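Local coordinates for protein transcriptional regulator, MarR family (PDB 4XRF) that probably binds DNA through a winged helix-turn-helix domain and regulates transcription as a MarR-family, MepR-like factor, at residues Thr29-Pro34 against Asp69-Gln74; Leu39-His44 against Thr51-Lys56; Ala63-Ile68 against Val77-Asp82. All coordinates share one frame; numbering follows the deposited sequence.

Interaction 1 (Thr29-Pro34 against Asp69-Gln74); sequences TGLTPP and DRLIDQ
The carbonyl oxygen of Gly30 takes the side-chain amide of Gln74: NE2 stands 2.9 Å from Gly30 O, with an N-H...O angle of 162°. NE2 lies almost exactly in line with the C=O bond, beyond the oxygen, and the acceptor lies in the plane of the Gln74 amide. A second, weak bond to Gly30 O comes from NH1 of Arg100. That arginine also gives NH2 to OE1 of Gln74, while Gln74 NE2 has another acceptor in Gln27 O of the second subunit. With both ends of the amide bonded, its flip is settled: NE2, not OE1, faces Gly30. CG of Gln74 sits beside its own backbone N (chi1 -65°) and the chain beyond runs extended, which carries the amide across to the loop.

Gly30, with positive phi, is the first residue after helix 4-29. Thr32 is the N-cap of helix 33-45, and the contact joins this turn to the end of helix 61-73, the recognition helix of the MarR winged helix-turn-helix fold. Beside the amide, Leu31 and Leu71 meet by single methyls, CD2 to CD1 at 4.2 Å. Within the helix, Arg70 approaches Asp73 side-on in its guanidinium plane: NE is 2.9 Å from Asp73 OD2, and NH2 reaches the same oxygen at 3.2 Å. CB of Asp69 lies over one face of that guanidinium, offset toward the rim, 3.6 Å above its plane.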
loop_
_atom_site.group_PDB
_atom_site.type_symbol
_atom_site.label_atom_id
_atom_site.label_comp_id
_atom_site.label_asym_id
_atom_site.label_seq_id
_atom_site.Cartn_x
_atom_site.Cartn_y
_atom_site.Cartn_z
ATOM N N THR A 29 11.696 -6.041 12.860
ATOM C CA THR A 29 11.374 -5.854 14.275
ATOM C C THR A 29 10.093 -6.565 14.720
ATOM O O THR A 29 9.898 -6.765 15.910
ATOM C CB THR A 29 11.260 -4.354 14.655
ATOM O OG1 THR A 29 10.152 -3.766 13.961
ATOM C CG2 THR A 29 12.541 -3.603 14.291
ATOM N N GLY A 30 9.228 -6.931 13.770
ATOM C CA GLY A 30 7.902 -7.503 14.061
ATOM C C GLY A 30 6.870 -6.513 14.593
ATOM O O GLY A 30 5.852 -6.917 15.163
ATOM N N LEU A 31 7.138 -5.218 14.407
ATOM C CA LEU A 31 6.270 -4.142 14.897
ATOM C C LEU A 31 5.978 -3.080 13.843
ATOM O O LEU A 31 6.849 -2.716 13.091
ATOM C CB LEU A 31 6.915 -3.457 16.118
ATOM C CG LEU A 31 7.311 -4.377 17.290
ATOM C CD1 LEU A 31 8.355 -3.722 18.197
ATOM C CD2 LEU A 31 6.081 -4.842 18.080
ATOM N N THR A 32 4.752 -2.568 13.809
ATOM C CA THR A 32 4.467 -1.342 13.065
ATOM C C THR A 32 4.976 -0.162 13.909
ATOM O O THR A 32 5.222 -0.319 15.115
ATOM C CB THR A 32 2.964 -1.134 12.855
ATOM O OG1 THR A 32 2.369 -0.875 14.123
ATOM C CG2 THR A 32 2.309 -2.366 12.262
ATOM N N PRO A 33 5.154 1.023 13.290
ATOM C CA PRO A 33 5.628 2.141 14.110
ATOM C C PRO A 33 4.779 2.525 15.335
ATOM O O PRO A 33 5.370 2.865 16.361
ATOM C CB PRO A 33 5.758 3.285 13.094
ATOM C CG PRO A 33 6.185 2.546 11.844
ATOM C CD PRO A 33 5.313 1.307 11.845
ATOM N N PRO A 34 3.423 2.458 15.258
ATOM C CA PRO A 34 2.686 2.775 16.479
ATOM C C PRO A 34 2.850 1.720 17.588
ATOM O O PRO A 34 2.881 2.086 18.782
ATOM C CB PRO A 34 1.218 2.851 16.006
ATOM C CG PRO A 34 1.335 3.228 14.551
ATOM C CD PRO A 34 2.516 2.417 14.091
ATOM N N ASP A 69 -4.896 -5.131 21.721
ATOM C CA ASP A 69 -5.284 -6.500 21.348
ATOM C C ASP A 69 -4.200 -7.177 20.476
ATOM O O ASP A 69 -3.902 -8.346 20.661
ATOM C CB ASP A 69 -6.595 -6.525 20.562
ATOM C CG ASP A 69 -7.796 -6.220 21.402
ATOM O OD1 ASP A 69 -7.707 -6.279 22.657
ATOM O OD2 ASP A 69 -8.857 -5.924 20.796
ATOM N N ARG A 70 -3.618 -6.441 19.531
ATOM C CA ARG A 70 -2.580 -7.027 18.653
ATOM C C ARG A 70 -1.266 -7.305 19.398
ATOM O O ARG A 70 -0.605 -8.316 19.140
ATOM C CB ARG A 70 -2.328 -6.171 17.395
ATOM C CG ARG A 70 -3.558 -5.900 16.534
ATOM C CD ARG A 70 -4.063 -7.126 15.788
ATOM N NE ARG A 70 -4.868 -8.041 16.604
ATOM C CZ ARG A 70 -6.166 -7.886 16.894
ATOM N NH1 ARG A 70 -6.844 -6.833 16.443
ATOM N NH2 ARG A 70 -6.797 -8.784 17.648
ATOM N N LEU A 71 -0.900 -6.414 20.319
ATOM C CA LEU A 71 0.299 -6.579 21.149
ATOM C C LEU A 71 0.133 -7.733 22.144
ATOM O O LEU A 71 1.121 -8.366 22.520
ATOM C CB LEU A 71 0.621 -5.279 21.899
ATOM C CG LEU A 71 1.690 -4.256 21.459
ATOM C CD1 LEU A 71 2.424 -4.591 20.168
ATOM C CD2 LEU A 71 1.162 -2.832 21.469
ATOM N N ILE A 72 -1.109 -7.983 22.565
ATOM C CA ILE A 72 -1.475 -9.162 23.380
ATOM C C ILE A 72 -1.311 -10.458 22.565
ATOM O O ILE A 72 -0.665 -11.394 23.031
ATOM C CB ILE A 72 -2.897 -9.019 23.996
ATOM C CG1 ILE A 72 -2.904 -7.905 25.043
ATOM C CG2 ILE A 72 -3.399 -10.336 24.619
ATOM C CD1 ILE A 72 -4.297 -7.538 25.546
ATOM N N ASP A 73 -1.834 -10.497 21.334
ATOM C CA ASP A 73 -1.564 -11.626 20.406
ATOM C C ASP A 73 -0.061 -11.960 20.292
ATOM O O ASP A 73 0.311 -13.135 20.320
ATOM C CB ASP A 73 -2.107 -11.360 18.991
ATOM C CG ASP A 73 -3.616 -11.205 18.942
ATOM O OD1 ASP A 73 -4.331 -11.772 19.809
ATOM O OD2 ASP A 73 -4.101 -10.485 18.037
ATOM N N GLN A 74 0.791 -10.932 20.159
ATOM C CA GLN A 74 2.252 -11.147 20.104
ATOM C C GLN A 74 2.844 -11.381 21.498
ATOM O O GLN A 74 4.039 -11.642 21.617
ATOM C CB GLN A 74 2.987 -9.968 19.434
ATOM C CG GLN A 74 2.680 -9.725 17.967
ATOM C CD GLN A 74 3.812 -8.993 17.262
ATOM O OE1 GLN A 74 4.982 -9.395 17.351
ATOM N NE2 GLN A 74 3.475 -7.925 16.545
#

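Interaction 2 (Leu39-His44 against Thr51-Lys56); sequences LKILDH and TTLAKK. With SO4 (sulfate ion), chain K; PO4 (phosphate ion), chain C.
Ile41 sets its CG1 beside its own backbone N (chi1 -61°), and this turns the CG2 branch out toward Leu53 and Lys56. Lys56 runs straight as far as CE and then kinks at its last torsion (chi4 -73°), bringing the ammonium round to a bound sulfate while the methylenes stay against the isoleucine. The two branches of Ile41 share the work. CG2 lies 3.7 Å from CD of Lys56, and CD1 reaches further back along the same chain, 3.8 Å from Lys56 CB. CG2 also touches CD2 of Leu53 at 3.8 Å, the two side chains running alongside each other and pointing opposite ways. Leu42 crosses Leu53 at about a right angle and meets it through CD2 on CD2, 4.1 Å apart.

These side chains pack helix 33-45 against helix 50-57, the first helix of the helix-turn-helix, whose second is helix 61-73. The local axes make an angle of 122°, 11.2 Å apart at closest approach. Ile91, on strand 89-93 of the sheet, touches both Leu42 and Leu53.

At the outer margin the polar ends take up anions that probably came from the crystallisation liquor. Lys56 NZ bonds two sulfate oxygens, the nearer being O2 at 3.0 Å; Tyr37 OH of the same chain and, from the third subunit, Lys6 NZ also hydrogen-bond to this ion. Lys40 NZ is 3.0 Å from phosphate O4, with a weaker bond to O1. The same NZ forms a salt bridge with Asp5 of the third subunit, whose backbone nitrogens at His3, Asp5 and Lys6 also hold the phosphate.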
loop_
_atom_site.group_PDB
_atom_site.type_symbol
_atom_site.label_atom_id
_atom_site.label_comp_id
_atom_site.label_asym_id
_atom_site.label_seq_id
_atom_site.Cartn_x
_atom_site.Cartn_y
_atom_site.Cartn_z
ATOM N N LEU A 39 5.267 0.340 22.961
ATOM C CA LEU A 39 6.232 -0.379 23.786
ATOM C C LEU A 39 7.293 0.550 24.411
ATOM O O LEU A 39 7.690 0.332 25.562
ATOM C CB LEU A 39 6.929 -1.506 22.987
ATOM C CG LEU A 39 6.040 -2.642 22.443
ATOM C CD1 LEU A 39 6.901 -3.708 21.779
ATOM C CD2 LEU A 39 5.183 -3.269 23.539
ATOM N N LYS A 40 7.744 1.561 23.663
ATOM C CA LYS A 40 8.685 2.539 24.215
ATOM C C LYS A 40 8.083 3.333 25.370
ATOM O O LYS A 40 8.770 3.582 26.356
ATOM C CB LYS A 40 9.205 3.518 23.163
ATOM C CG LYS A 40 10.112 2.900 22.131
ATOM C CD LYS A 40 10.687 3.969 21.202
ATOM C CE LYS A 40 11.808 4.776 21.850
ATOM N NZ LYS A 40 12.457 5.681 20.841
ATOM N N ILE A 41 6.816 3.740 25.244
ATOM C CA ILE A 41 6.123 4.433 26.345
ATOM C C ILE A 41 6.095 3.562 27.609
ATOM O O ILE A 41 6.420 4.030 28.698
ATOM C CB ILE A 41 4.686 4.859 25.964
ATOM C CG1 ILE A 41 4.716 5.830 24.776
ATOM C CG2 ILE A 41 3.971 5.484 27.167
ATOM C CD1 ILE A 41 3.337 6.184 24.248
ATOM N N LEU A 42 5.721 2.295 27.448
ATOM C CA LEU A 42 5.602 1.355 28.569
ATOM C C LEU A 42 6.962 0.985 29.150
ATOM O O LEU A 42 7.064 0.693 30.339
ATOM C CB LEU A 42 4.854 0.089 28.136
ATOM C CG LEU A 42 3.415 0.331 27.685
ATOM C CD1 LEU A 42 2.854 -0.919 27.038
ATOM C CD2 LEU A 42 2.551 0.770 28.851
ATOM N N ASP A 43 7.995 0.982 28.303
ATOM C CA ASP A 43 9.368 0.793 28.764
ATOM C C ASP A 43 9.826 1.989 29.598
ATOM O O ASP A 43 10.534 1.820 30.590
ATOM C CB ASP A 43 10.317 0.615 27.588
ATOM C CG ASP A 43 11.671 0.052 28.004
ATOM O OD1 ASP A 43 11.775 -0.564 29.084
ATOM O OD2 ASP A 43 12.641 0.212 27.232
ATOM N N HIS A 44 9.423 3.188 29.187
ATOM C CA HIS A 44 9.868 4.405 29.837
ATOM C C HIS A 44 9.139 4.595 31.173
ATOM O O HIS A 44 9.786 4.694 32.214
ATOM C CB HIS A 44 9.700 5.602 28.891
ATOM C CG HIS A 44 10.100 6.923 29.480
ATOM N ND1 HIS A 44 9.847 8.121 28.844
ATOM C CD2 HIS A 44 10.713 7.241 30.647
ATOM C CE1 HIS A 44 10.291 9.118 29.590
ATOM N NE2 HIS A 44 10.818 8.611 30.692
ATOM N N THR A 51 -6.047 4.650 28.709
ATOM C CA THR A 51 -6.454 6.018 28.348
ATOM C C THR A 51 -5.257 6.986 28.211
ATOM O O THR A 51 -5.265 7.843 27.345
ATOM C CB THR A 51 -7.526 6.564 29.297
ATOM O OG1 THR A 51 -7.054 6.447 30.639
ATOM C CG2 THR A 51 -8.831 5.751 29.158
ATOM N N THR A 52 -4.227 6.824 29.038
ATOM C CA THR A 52 -2.997 7.611 28.915
ATOM C C THR A 52 -2.220 7.286 27.610
ATOM O O THR A 52 -1.695 8.186 26.945
ATOM C CB THR A 52 -2.083 7.410 30.142
ATOM O OG1 THR A 52 -2.784 7.780 31.340
ATOM C CG2 THR A 52 -0.821 8.248 30.038
ATOM N N LEU A 53 -2.148 6.007 27.251
ATOM C CA LEU A 53 -1.568 5.610 25.980
ATOM C C LEU A 53 -2.284 6.292 24.810
ATOM O O LEU A 53 -1.629 6.864 23.936
ATOM C CB LEU A 53 -1.619 4.091 25.822
ATOM C CG LEU A 53 -0.710 3.259 26.731
ATOM C CD1 LEU A 53 -0.963 1.774 26.479
ATOM C CD2 LEU A 53 0.761 3.598 26.506
ATOM N N ALA A 54 -3.618 6.238 24.817
ATOM C CA ALA A 54 -4.441 6.925 23.823
ATOM C C ALA A 54 -4.092 8.421 23.731
ATOM O O ALA A 54 -3.886 8.937 22.642
ATOM C CB ALA A 54 -5.926 6.739 24.128
ATOM N N LYS A 55 -4.054 9.109 24.877
ATOM C CA LYS A 55 -3.656 10.515 24.922
ATOM C C LYS A 55 -2.259 10.746 24.342
ATOM O O LYS A 55 -2.047 11.669 23.544
ATOM C CB LYS A 55 -3.698 11.028 26.357
ATOM C CG LYS A 55 -4.098 12.486 26.470
ATOM N N LYS A 56 -1.301 9.914 24.736
ATOM C CA LYS A 56 0.063 10.064 24.210
ATOM C C LYS A 56 0.163 9.833 22.697
ATOM O O LYS A 56 1.055 10.406 22.046
ATOM C CB LYS A 56 1.048 9.184 24.968
ATOM C CG LYS A 56 1.390 9.702 26.361
ATOM C CD LYS A 56 2.039 8.597 27.193
ATOM C CE LYS A 56 2.386 9.057 28.605
ATOM N NZ LYS A 56 3.549 9.983 28.627
HETATM S S SO4 K . 5.677 10.480 25.577
HETATM O O1 SO4 K . 4.704 11.515 26.033
HETATM O O2 SO4 K . 5.614 9.323 26.510
HETATM O O3 SO4 K . 7.060 11.020 25.608
HETATM O O4 SO4 K . 5.271 10.079 24.200
HETATM P P PO4 C . 11.285 9.331 20.296
HETATM O O1 PO4 C . 10.690 8.573 21.456
HETATM O O2 PO4 C . 10.184 9.844 19.408
HETATM O O3 PO4 C . 12.122 10.475 20.843
HETATM O O4 PO4 C . 12.151 8.386 19.501
#

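Interaction 3 (Ala63-Ile68 against Val77-Asp82); sequences AITVMI and VERYHD
In the winged helix-turn-helix domain, helix 61-73 is the recognition helix and strand 77-81 leads out into the wing; this contact lays the one against the other. The segment axes run at 128° to each other, 10.9 Å apart at closest approach, and the gap is crossed by Ile68 from the helix and by Val77 and Arg79 from the strand. Val77 and Ile68 meet methyl to methyl, CG2 to CG2 at 4.3 Å. Ile91, on the neighbouring strand 89-93, packs on Ile68 and on Arg79 as well.

Arg79 begins with CG opposite the backbone N (chi1 172°), reaches out from the strand, and bends at chi3 (58°) to bring its guanidinium alongside the helix. NH2 makes a salt bridge there with OD1 of Asp69, the residue that follows Ile68, and NH1 is turned to the same oxygen. That pairing probably keeps the head group from swinging away. NH1 also packs on the helix: it lies 3.5 Å from CG2 of Ile68, approached obliquely to the guanidinium plane. Thr65 O sits at the guanidinium edge, 3.9 Å from Arg79 NH1, a distance too long for a hydrogen bond.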
loop_
_atom_site.group_PDB
_atom_site.type_symbol
_atom_site.label_atom_id
_atom_site.label_comp_id
_atom_site.label_asym_id
_atom_site.label_seq_id
_atom_site.Cartn_x
_atom_site.Cartn_y
_atom_site.Cartn_z
ATOM N N ALA A 63 -9.308 3.128 19.539
ATOM C CA ALA A 63 -8.213 2.876 18.622
ATOM C C ALA A 63 -7.066 2.184 19.354
ATOM O O ALA A 63 -6.436 1.272 18.821
ATOM C CB ALA A 63 -7.747 4.174 17.980
ATOM N N ILE A 64 -6.810 2.601 20.590
ATOM C CA ILE A 64 -5.732 1.991 21.366
ATOM C C ILE A 64 -6.089 0.546 21.741
ATOM O O ILE A 64 -5.210 -0.325 21.781
ATOM C CB ILE A 64 -5.341 2.859 22.588
ATOM C CG1 ILE A 64 -3.827 2.934 22.750
ATOM C CG2 ILE A 64 -5.923 2.322 23.866
ATOM C CD1 ILE A 64 -3.116 3.766 21.709
ATOM N N THR A 65 -7.383 0.293 21.945
ATOM C CA THR A 65 -7.897 -1.043 22.269
ATOM C C THR A 65 -7.480 -2.061 21.209
ATOM O O THR A 65 -6.947 -3.113 21.548
ATOM C CB THR A 65 -9.425 -1.047 22.476
ATOM O OG1 THR A 65 -9.730 -0.305 23.656
ATOM C CG2 THR A 65 -9.972 -2.474 22.666
ATOM N N VAL A 66 -7.695 -1.738 19.937
ATOM C CA VAL A 66 -7.279 -2.626 18.836
ATOM C C VAL A 66 -5.765 -2.849 18.835
ATOM O O VAL A 66 -5.305 -3.986 18.685
ATOM C CB VAL A 66 -7.787 -2.139 17.451
ATOM C CG1 VAL A 66 -7.456 -3.150 16.348
ATOM C CG2 VAL A 66 -9.297 -1.922 17.497
ATOM N N MET A 67 -4.998 -1.772 19.015
ATOM C CA MET A 67 -3.531 -1.859 19.034
ATOM C C MET A 67 -3.071 -2.806 20.128
ATOM O O MET A 67 -2.262 -3.720 19.903
ATOM C CB MET A 67 -2.893 -0.474 19.230
ATOM C CG MET A 67 -2.569 0.244 17.927
ATOM S SD MET A 67 -2.124 2.007 18.064
ATOM C CE MET A 67 -3.723 2.785 17.849
ATOM N N ILE A 68 -3.603 -2.586 21.317
ATOM C CA ILE A 68 -3.286 -3.418 22.459
ATOM C C ILE A 68 -3.702 -4.886 22.270
ATOM O O ILE A 68 -2.922 -5.783 22.606
ATOM C CB ILE A 68 -3.862 -2.811 23.761
ATOM C CG1 ILE A 68 -3.091 -1.517 24.085
ATOM C CG2 ILE A 68 -3.791 -3.821 24.895
ATOM C CD1 ILE A 68 -3.910 -0.553 24.919
ATOM N N VAL A 77 2.601 -7.298 25.686
ATOM C CA VAL A 77 2.053 -6.570 26.834
ATOM C C VAL A 77 1.002 -7.431 27.523
ATOM O O VAL A 77 0.521 -8.398 26.933
ATOM C CB VAL A 77 1.402 -5.215 26.431
ATOM C CG1 VAL A 77 2.395 -4.310 25.699
ATOM C CG2 VAL A 77 0.140 -5.423 25.600
ATOM N N GLU A 78 0.672 -7.079 28.768
ATOM C CA GLU A 78 -0.470 -7.653 29.453
ATOM C C GLU A 78 -1.456 -6.535 29.815
ATOM O O GLU A 78 -1.051 -5.422 30.183
ATOM C CB GLU A 78 -0.008 -8.419 30.696
ATOM C CG GLU A 78 -0.913 -9.571 31.106
ATOM C CD GLU A 78 -0.117 -10.805 31.493
ATOM O OE1 GLU A 78 0.470 -11.446 30.598
ATOM O OE2 GLU A 78 -0.074 -11.137 32.694
ATOM N N ARG A 79 -2.744 -6.827 29.667
ATOM C CA ARG A 79 -3.808 -5.922 30.047
ATOM C C ARG A 79 -4.490 -6.523 31.265
ATOM O O ARG A 79 -4.707 -7.731 31.337
ATOM C CB ARG A 79 -4.827 -5.763 28.918
ATOM C CG ARG A 79 -6.088 -4.987 29.301
ATOM C CD ARG A 79 -6.811 -4.509 28.049
ATOM N NE ARG A 79 -7.176 -5.631 27.185
ATOM C CZ ARG A 79 -7.360 -5.561 25.872
ATOM N NH1 ARG A 79 -7.196 -4.415 25.208
ATOM N NH2 ARG A 79 -7.709 -6.661 25.220
ATOM N N TYR A 80 -4.797 -5.672 32.228
ATOM C CA TYR A 80 -5.590 -6.088 33.360
ATOM C C TYR A 80 -6.394 -4.906 33.893
ATOM O O TYR A 80 -6.137 -3.742 33.554
ATOM C CB TYR A 80 -4.714 -6.717 34.454
ATOM C CG TYR A 80 -3.776 -5.740 35.118
ATOM C CD1 TYR A 80 -2.527 -5.449 34.557
ATOM C CD2 TYR A 80 -4.137 -5.112 36.307
ATOM C CE1 TYR A 80 -1.663 -4.553 35.167
ATOM C CE2 TYR A 80 -3.290 -4.212 36.927
ATOM C CZ TYR A 80 -2.053 -3.940 36.355
ATOM O OH TYR A 80 -1.224 -3.037 36.979
ATOM N N HIS A 81 -7.383 -5.236 34.708
ATOM C CA HIS A 81 -8.239 -4.257 35.341
ATOM C C HIS A 81 -7.800 -4.165 36.788
ATOM O O HIS A 81 -7.470 -5.179 37.412
ATOM C CB HIS A 81 -9.705 -4.699 35.233
ATOM C CG HIS A 81 -10.207 -4.775 33.821
ATOM N ND1 HIS A 81 -9.649 -5.611 32.874
ATOM C CD2 HIS A 81 -11.208 -4.111 33.191
ATOM C CE1 HIS A 81 -10.278 -5.455 31.721
ATOM N NE2 HIS A 81 -11.233 -4.556 31.889
ATOM N N ASP A 82 -7.763 -2.945 37.318
ATOM C CA ASP A 82 -7.490 -2.777 38.731
ATOM C C ASP A 82 -8.443 -3.714 39.474
ATOM O O ASP A 82 -9.615 -3.861 39.087
ATOM C CB ASP A 82 -7.691 -1.318 39.167
ATOM C CG ASP A 82 -7.357 -1.106 40.633
ATOM O OD1 ASP A 82 -6.175 -0.819 40.923
ATOM O OD2 ASP A 82 -8.264 -1.251 41.486
#

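Overall arrangement
All three contacts belong to the winged helix-turn-helix domain, with centres 11 to 14 Å apart. Along the chain both segments of interaction 2 fall between those of interaction 1, and interaction 3 begins only after them, whereas the segments of interactions 1 and 3 alternate. Helix 33-45 serves interactions 1 and 2; helix 61-73 serves 1 and 3. The apolar side chains run together: Leu39 touches Leu31 and Leu71 of interaction 1 and Val77 of interaction 3, and Ile64 packs on Leu53. Recognition helix, wing strand and the preceding helices thus share continuous packing in what is probably the DNA-binding part of the protein.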